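Local coordinates for protein soluble inorganic pyrophosphatase (Toxoplasma gondii, PDB 5WRT) that probably hydrolyses inorganic diphosphate with the help of magnesium ions, as a family I soluble pyrophosphatase whose catalytic domain this chain contains, at residues R181-V184 against P185-E189; D164-F167 against S168-S172. All coordinates share one frame; numbering follows the deposited sequence.

Contact 1 of 2, residues R181-V184 against P185-E189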
ATOM      1  N   ARG A 181      -8.551 -13.572  -1.253  1.00 34.81           N
ATOM      2  CA  ARG A 181      -8.531 -12.612  -2.349  1.00 35.25           C
ATOM      3  C   ARG A 181      -7.833 -11.326  -1.926  1.00 32.28           C
ATOM      4  O   ARG A 181      -8.026 -10.828  -0.813  1.00 32.35           O
ATOM      5  CB  ARG A 181      -9.954 -12.307  -2.820  1.00 37.55           C
ATOM      6  CG  ARG A 181     -10.020 -11.219  -3.879  1.00 36.86           C
ATOM      7  CD  ARG A 181     -10.538 -11.753  -5.205  1.00 40.87           C
ATOM      8  NE  ARG A 181     -11.848 -12.377  -5.060  1.00 45.96           N
ATOM      9  CZ  ARG A 181     -12.977 -11.710  -4.839  1.00 47.16           C
ATOM     10  NH1 ARG A 181     -12.965 -10.386  -4.742  1.00 44.04           N
ATOM     11  NH2 ARG A 181     -14.122 -12.366  -4.717  1.00 48.39           N
ATOM     12  N   GLY A 182      -7.012 -10.789  -2.829  1.00 31.12           N
ATOM     13  CA  GLY A 182      -6.296  -9.558  -2.588  1.00 28.79           C
ATOM     14  C   GLY A 182      -4.990  -9.695  -1.841  1.00 28.23           C
ATOM     15  O   GLY A 182      -4.267  -8.699  -1.712  1.00 26.82           O
ATOM     16  N   VAL A 183      -4.650 -10.887  -1.350  1.00 26.82           N
ATOM     17  CA  VAL A 183      -3.414 -11.041  -0.586  1.00 25.30           C
ATOM     18  C   VAL A 183      -2.201 -10.956  -1.505  1.00 25.88           C
ATOM     19  O   VAL A 183      -1.275 -10.173  -1.262  1.00 25.45           O
ATOM     20  CB  VAL A 183      -3.432 -12.356   0.212  1.00 25.94           C
ATOM     21  CG1 VAL A 183      -2.041 -12.665   0.744  1.00 25.77           C
ATOM     22  CG2 VAL A 183      -4.425 -12.250   1.358  1.00 27.24           C
ATOM     23  N   VAL A 184      -2.185 -11.759  -2.572  1.00 24.90           N
ATOM     24  CA  VAL A 184      -1.060 -11.716  -3.509  1.00 25.21           C
ATOM     25  C   VAL A 184      -0.933 -10.354  -4.184  1.00 23.70           C
ATOM     26  O   VAL A 184       0.168  -9.781  -4.159  1.00 22.67           O
ATOM     27  CB  VAL A 184      -1.163 -12.876  -4.517  1.00 25.78           C
ATOM     28  CG1 VAL A 184      -0.082 -12.745  -5.578  1.00 24.13           C
ATOM     29  CG2 VAL A 184      -1.046 -14.211  -3.801  1.00 25.18           C
ATOM     30  N   PRO A 185      -1.981  -9.782  -4.793  1.00 25.16           N
ATOM     31  CA  PRO A 185      -1.815  -8.439  -5.373  1.00 24.14           C
ATOM     32  C   PRO A 185      -1.585  -7.364  -4.327  1.00 24.85           C
ATOM     33  O   PRO A 185      -0.875  -6.390  -4.606  1.00 24.22           O
ATOM     34  CB  PRO A 185      -3.127  -8.216  -6.137  1.00 26.60           C
ATOM     35  CG  PRO A 185      -4.109  -9.088  -5.458  1.00 26.12           C
ATOM     36  CD  PRO A 185      -3.347 -10.298  -5.013  1.00 26.31           C
ATOM     37  N   GLY A 186      -2.155  -7.510  -3.130  1.00 25.34           N
ATOM     38  CA  GLY A 186      -1.891  -6.540  -2.080  1.00 24.34           C
ATOM     39  C   GLY A 186      -0.425  -6.489  -1.694  1.00 23.09           C
ATOM     40  O   GLY A 186       0.131  -5.411  -1.472  1.00 23.37           O
ATOM     41  N   ILE A 187       0.224  -7.653  -1.623  1.00 23.26           N
ATOM     42  CA  ILE A 187       1.648  -7.691  -1.301  1.00 22.87           C
ATOM     43  C   ILE A 187       2.477  -7.136  -2.453  1.00 23.47           C
ATOM     44  O   ILE A 187       3.424  -6.369  -2.240  1.00 23.04           O
ATOM     45  CB  ILE A 187       2.074  -9.124  -0.931  1.00 24.12           C
ATOM     46  CG1 ILE A 187       1.477  -9.526   0.418  1.00 24.40           C
ATOM     47  CG2 ILE A 187       3.592  -9.247  -0.907  1.00 23.16           C
ATOM     48  CD1 ILE A 187       1.504 -11.016   0.674  1.00 22.33           C
ATOM     49  N   ARG A 188       2.134  -7.507  -3.691  1.00 23.73           N
ATOM     50  CA  ARG A 188       2.871  -6.999  -4.846  1.00 23.69           C
ATOM     51  C   ARG A 188       2.767  -5.482  -4.943  1.00 23.14           C
ATOM     52  O   ARG A 188       3.769  -4.791  -5.151  1.00 22.84           O
ATOM     53  CB  ARG A 188       2.365  -7.648  -6.134  1.00 23.71           C
ATOM     54  CG  ARG A 188       3.069  -7.121  -7.385  1.00 24.13           C
ATOM     55  CD  ARG A 188       2.669  -7.880  -8.643  1.00 26.46           C
ATOM     56  NE  ARG A 188       1.295  -8.358  -8.565  1.00 28.14           N
ATOM     57  CZ  ARG A 188       0.922  -9.613  -8.789  1.00 28.98           C
ATOM     58  NH1 ARG A 188       1.821 -10.529  -9.124  1.00 26.04           N
ATOM     59  NH2 ARG A 188      -0.356  -9.949  -8.684  1.00 28.80           N
ATOM     60  N   GLU A 189       1.553  -4.946  -4.800  1.00 23.57           N
ATOM     61  CA  GLU A 189       1.376  -3.505  -4.928  1.00 24.35           C
ATOM     62  C   GLU A 189       1.993  -2.759  -3.753  1.00 23.92           C
ATOM     63  O   GLU A 189       2.449  -1.622  -3.916  1.00 24.16           O
ATOM     64  CB  GLU A 189      -0.109  -3.164  -5.056  1.00 23.50           C
ATOM     65  CG  GLU A 189      -0.764  -3.703  -6.324  1.00 25.08           C
ATOM     66  CD  GLU A 189       0.043  -3.429  -7.582  1.00 25.95           C
ATOM     67  OE1 GLU A 189       0.607  -2.321  -7.712  1.00 25.01           O
ATOM     68  OE2 GLU A 189       0.119  -4.332  -8.442  1.00 28.00           O
TER
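Val-184 and Arg-188 meet one turn apart, where the flat guanidinium of Arg-188 lies obliquely to the valine, NH2 being 4.2 Å from Val-184 CG1. The arginine side chain bends at chi3 (32°), which turns the group back along the helix toward that methyl; its NH1 makes a weak hydrogen bond to the carbonyl of Glu-209. The Pro-185 ring is itself part of the first turn, its CG 3.6 Å from Gly-182 CA. Val-183 and Ile-187 run side by side, CG1 of Val-183 reaching CD1 of Ile-187 at 3.9 Å.

Gly-182 is the N-cap, and its positive phi suits a residue without a side chain. The first helical bond, Gly-186 N to Gly-182 O, is short at 2.8 Å yet bent (137° at the hydrogen). The bond from Arg-188 N to Val-184 O, two residues further on, is straighter, at 3.0 Å and 165°. Trp-193 of the second subunit also donates to Gly-182 O, so the cap carbonyl is gripped from both subunits.

This N-terminal turn of helix 183-193 packs its valines on Val-176 of helix 173-179, while Ile-187 and Arg-188 lie on Leu-145 of strand 136-149.

Contact 2 of 2, residues D164-F167 against S168-S172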
ATOM      1  N   ASP A 164      -1.838 -21.626  11.688  1.00 37.39           N
ATOM      2  CA  ASP A 164      -2.902 -20.815  11.120  1.00 35.58           C
ATOM      3  C   ASP A 164      -3.998 -21.729  10.581  1.00 38.28           C
ATOM      4  O   ASP A 164      -3.700 -22.803  10.048  1.00 38.11           O
ATOM      5  CB  ASP A 164      -2.364 -19.917  10.006  1.00 35.11           C
ATOM      6  CG  ASP A 164      -3.426 -18.996   9.432  1.00 34.31           C
ATOM      7  OD1 ASP A 164      -3.505 -17.826   9.867  1.00 34.24           O
ATOM      8  OD2 ASP A 164      -4.189 -19.445   8.551  1.00 36.10           O
ATOM      9  N   PRO A 165      -5.271 -21.348  10.722  1.00 38.52           N
ATOM     10  CA  PRO A 165      -6.354 -22.260  10.315  1.00 38.80           C
ATOM     11  C   PRO A 165      -6.277 -22.727   8.867  1.00 39.99           C
ATOM     12  O   PRO A 165      -6.697 -23.854   8.575  1.00 40.76           O
ATOM     13  CB  PRO A 165      -7.617 -21.431  10.575  1.00 39.46           C
ATOM     14  CG  PRO A 165      -7.228 -20.496  11.666  1.00 40.57           C
ATOM     15  CD  PRO A 165      -5.788 -20.150  11.410  1.00 37.30           C
ATOM     16  N   LEU A 166      -5.752 -21.918   7.952  1.00 39.19           N
ATOM     17  CA  LEU A 166      -5.709 -22.295   6.545  1.00 39.55           C
ATOM     18  C   LEU A 166      -4.410 -22.988   6.143  1.00 36.00           C
ATOM     19  O   LEU A 166      -4.169 -23.163   4.945  1.00 35.71           O
ATOM     20  CB  LEU A 166      -5.909 -21.061   5.665  1.00 38.22           C
ATOM     21  CG  LEU A 166      -7.157 -20.206   5.880  1.00 40.37           C
ATOM     22  CD1 LEU A 166      -7.048 -18.904   5.099  1.00 37.65           C
ATOM     23  CD2 LEU A 166      -8.396 -20.974   5.459  1.00 41.28           C
ATOM     24  N   PHE A 167      -3.573 -23.377   7.108  1.00 33.67           N
ATOM     25  CA  PHE A 167      -2.271 -23.952   6.789  1.00 32.23           C
ATOM     26  C   PHE A 167      -2.392 -25.157   5.862  1.00 33.60           C
ATOM     27  O   PHE A 167      -1.796 -25.187   4.779  1.00 32.35           O
ATOM     28  CB  PHE A 167      -1.546 -24.338   8.078  1.00 32.38           C
ATOM     29  CG  PHE A 167      -0.224 -25.007   7.851  1.00 32.66           C
ATOM     30  CD1 PHE A 167       0.916 -24.252   7.648  1.00 30.11           C
ATOM     31  CD2 PHE A 167      -0.118 -26.390   7.844  1.00 31.59           C
ATOM     32  CE1 PHE A 167       2.136 -24.856   7.442  1.00 29.29           C
ATOM     33  CE2 PHE A 167       1.101 -27.003   7.635  1.00 30.61           C
ATOM     34  CZ  PHE A 167       2.230 -26.233   7.434  1.00 30.88           C
ATOM     35  N   SER A 168      -3.168 -26.162   6.273  1.00 34.84           N
ATOM     36  CA  SER A 168      -3.285 -27.380   5.477  1.00 34.20           C
ATOM     37  C   SER A 168      -3.994 -27.146   4.149  1.00 33.19           C
ATOM     38  O   SER A 168      -3.890 -27.986   3.249  1.00 34.83           O
ATOM     39  CB  SER A 168      -4.016 -28.464   6.269  1.00 35.88           C
ATOM     40  OG  SER A 168      -5.340 -28.064   6.571  1.00 36.23           O
ATOM     41  N   GLN A 169      -4.716 -26.036   4.012  1.00 35.21           N
ATOM     42  CA  GLN A 169      -5.453 -25.736   2.793  1.00 35.34           C
ATOM     43  C   GLN A 169      -4.661 -24.900   1.798  1.00 34.73           C
ATOM     44  O   GLN A 169      -5.063 -24.805   0.633  1.00 34.95           O
ATOM     45  CB  GLN A 169      -6.749 -25.000   3.138  1.00 39.15           C
ATOM     46  CG  GLN A 169      -7.844 -25.882   3.701  1.00 40.42           C
ATOM     47  CD  GLN A 169      -9.136 -25.121   3.902  1.00 42.47           C
ATOM     48  OE1 GLN A 169      -9.366 -24.538   4.960  1.00 43.54           O
ATOM     49  NE2 GLN A 169      -9.982 -25.112   2.879  1.00 41.14           N
ATOM     50  N   LEU A 170      -3.562 -24.286   2.224  1.00 31.43           N
ATOM     51  CA  LEU A 170      -2.741 -23.442   1.366  1.00 30.23           C
ATOM     52  C   LEU A 170      -1.441 -24.165   1.041  1.00 29.78           C
ATOM     53  O   LEU A 170      -0.657 -24.471   1.944  1.00 29.47           O
ATOM     54  CB  LEU A 170      -2.452 -22.096   2.033  1.00 29.24           C
ATOM     55  CG  LEU A 170      -3.664 -21.242   2.410  1.00 29.63           C
ATOM     56  CD1 LEU A 170      -3.227 -20.003   3.177  1.00 28.73           C
ATOM     57  CD2 LEU A 170      -4.461 -20.860   1.172  1.00 29.94           C
ATOM     58  N   ASN A 171      -1.212 -24.435  -0.244  1.00 29.52           N
ATOM     59  CA  ASN A 171       0.035 -25.045  -0.684  1.00 30.11           C
ATOM     60  C   ASN A 171       0.697 -24.343  -1.861  1.00 28.67           C
ATOM     61  O   ASN A 171       1.863 -24.640  -2.144  1.00 29.96           O
ATOM     62  CB  ASN A 171      -0.179 -26.524  -1.048  1.00 31.89           C
ATOM     63  CG  ASN A 171      -0.832 -27.314   0.070  1.00 31.89           C
ATOM     64  OD1 ASN A 171      -0.240 -27.507   1.132  1.00 32.03           O
ATOM     65  ND2 ASN A 171      -2.058 -27.771  -0.159  1.00 33.07           N
ATOM     66  N   SER A 172       0.012 -23.431  -2.547  1.00 28.94           N
ATOM     67  CA  SER A 172       0.627 -22.673  -3.629  1.00 29.19           C
ATOM     68  C   SER A 172      -0.115 -21.351  -3.802  1.00 29.12           C
ATOM     69  O   SER A 172      -1.107 -21.075  -3.122  1.00 29.80           O
ATOM     70  CB  SER A 172       0.656 -23.470  -4.935  1.00 31.96           C
ATOM     71  OG  SER A 172       1.707 -23.008  -5.773  1.00 31.08           O
TER
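Leu-166 and Leu-170 provide the apolar part of this turn: Leu-166 CB lies 3.8 Å from Leu-170 CD1. Leu-170 CG sits beside its own backbone N (chi1 -59°), which brings the side chain back over the Leu-166 carbonyl. The side chains of Leu-166 and Gln-169 cross, CD2 of the leucine 3.7 Å from OE1 of the glutamine.

The backbone bonds are mostly imperfect. Leu-166 O takes two weak ones, from Gln-169 N at 3.1 Å and from Leu-170 N at 3.0 Å. Leu-170 N also points to Phe-167 O, 3.2 Å away, a straighter bond at 151°.

Ahead of this, Asp-164 to Phe-167 forms a type I beta turn, and an Asx turn is added by Asp-164 OD2, which accepts from Leu-166 N at 3.0 Å. The positive charge comes from Lys-140: its NZ is shared by Phe-167 O, Leu-170 O and Asn-171 OD1, so the two carbonyl oxygens, 3.1 Å apart, have a common donor. The lysine also makes a cation-pi contact with the Phe-167 ring.

The loop bridges strand 152-161 and helix 173-179: Phe-167 and Leu-170 rest on Ile-160 of the strand, Gln-169 and Leu-170 on Leu-179 of the helix.

Contact 1 is largely buried and contact 2 lies at the surface, their centres 17 Å apart and their nearest atoms about 7 Å apart without touching. Helix 173-179 is their common neighbour: it follows the loop of contact 2 in the chain and packs on the helix start of contact 1. Regular helical bonding dominates 181-189, whereas 164-172 relies on mostly weak turn bonds backed by one lysine from strand 136-149. Their surroundings differ too. Contact 1 borders the second subunit, with Arg-181 salt-bridged to its Glu-209, and the side chain of Ile-187 is about 12 Å from a bound magnesium ion; contact 2 touches no other chain of the assembly and lies away from the metal sites.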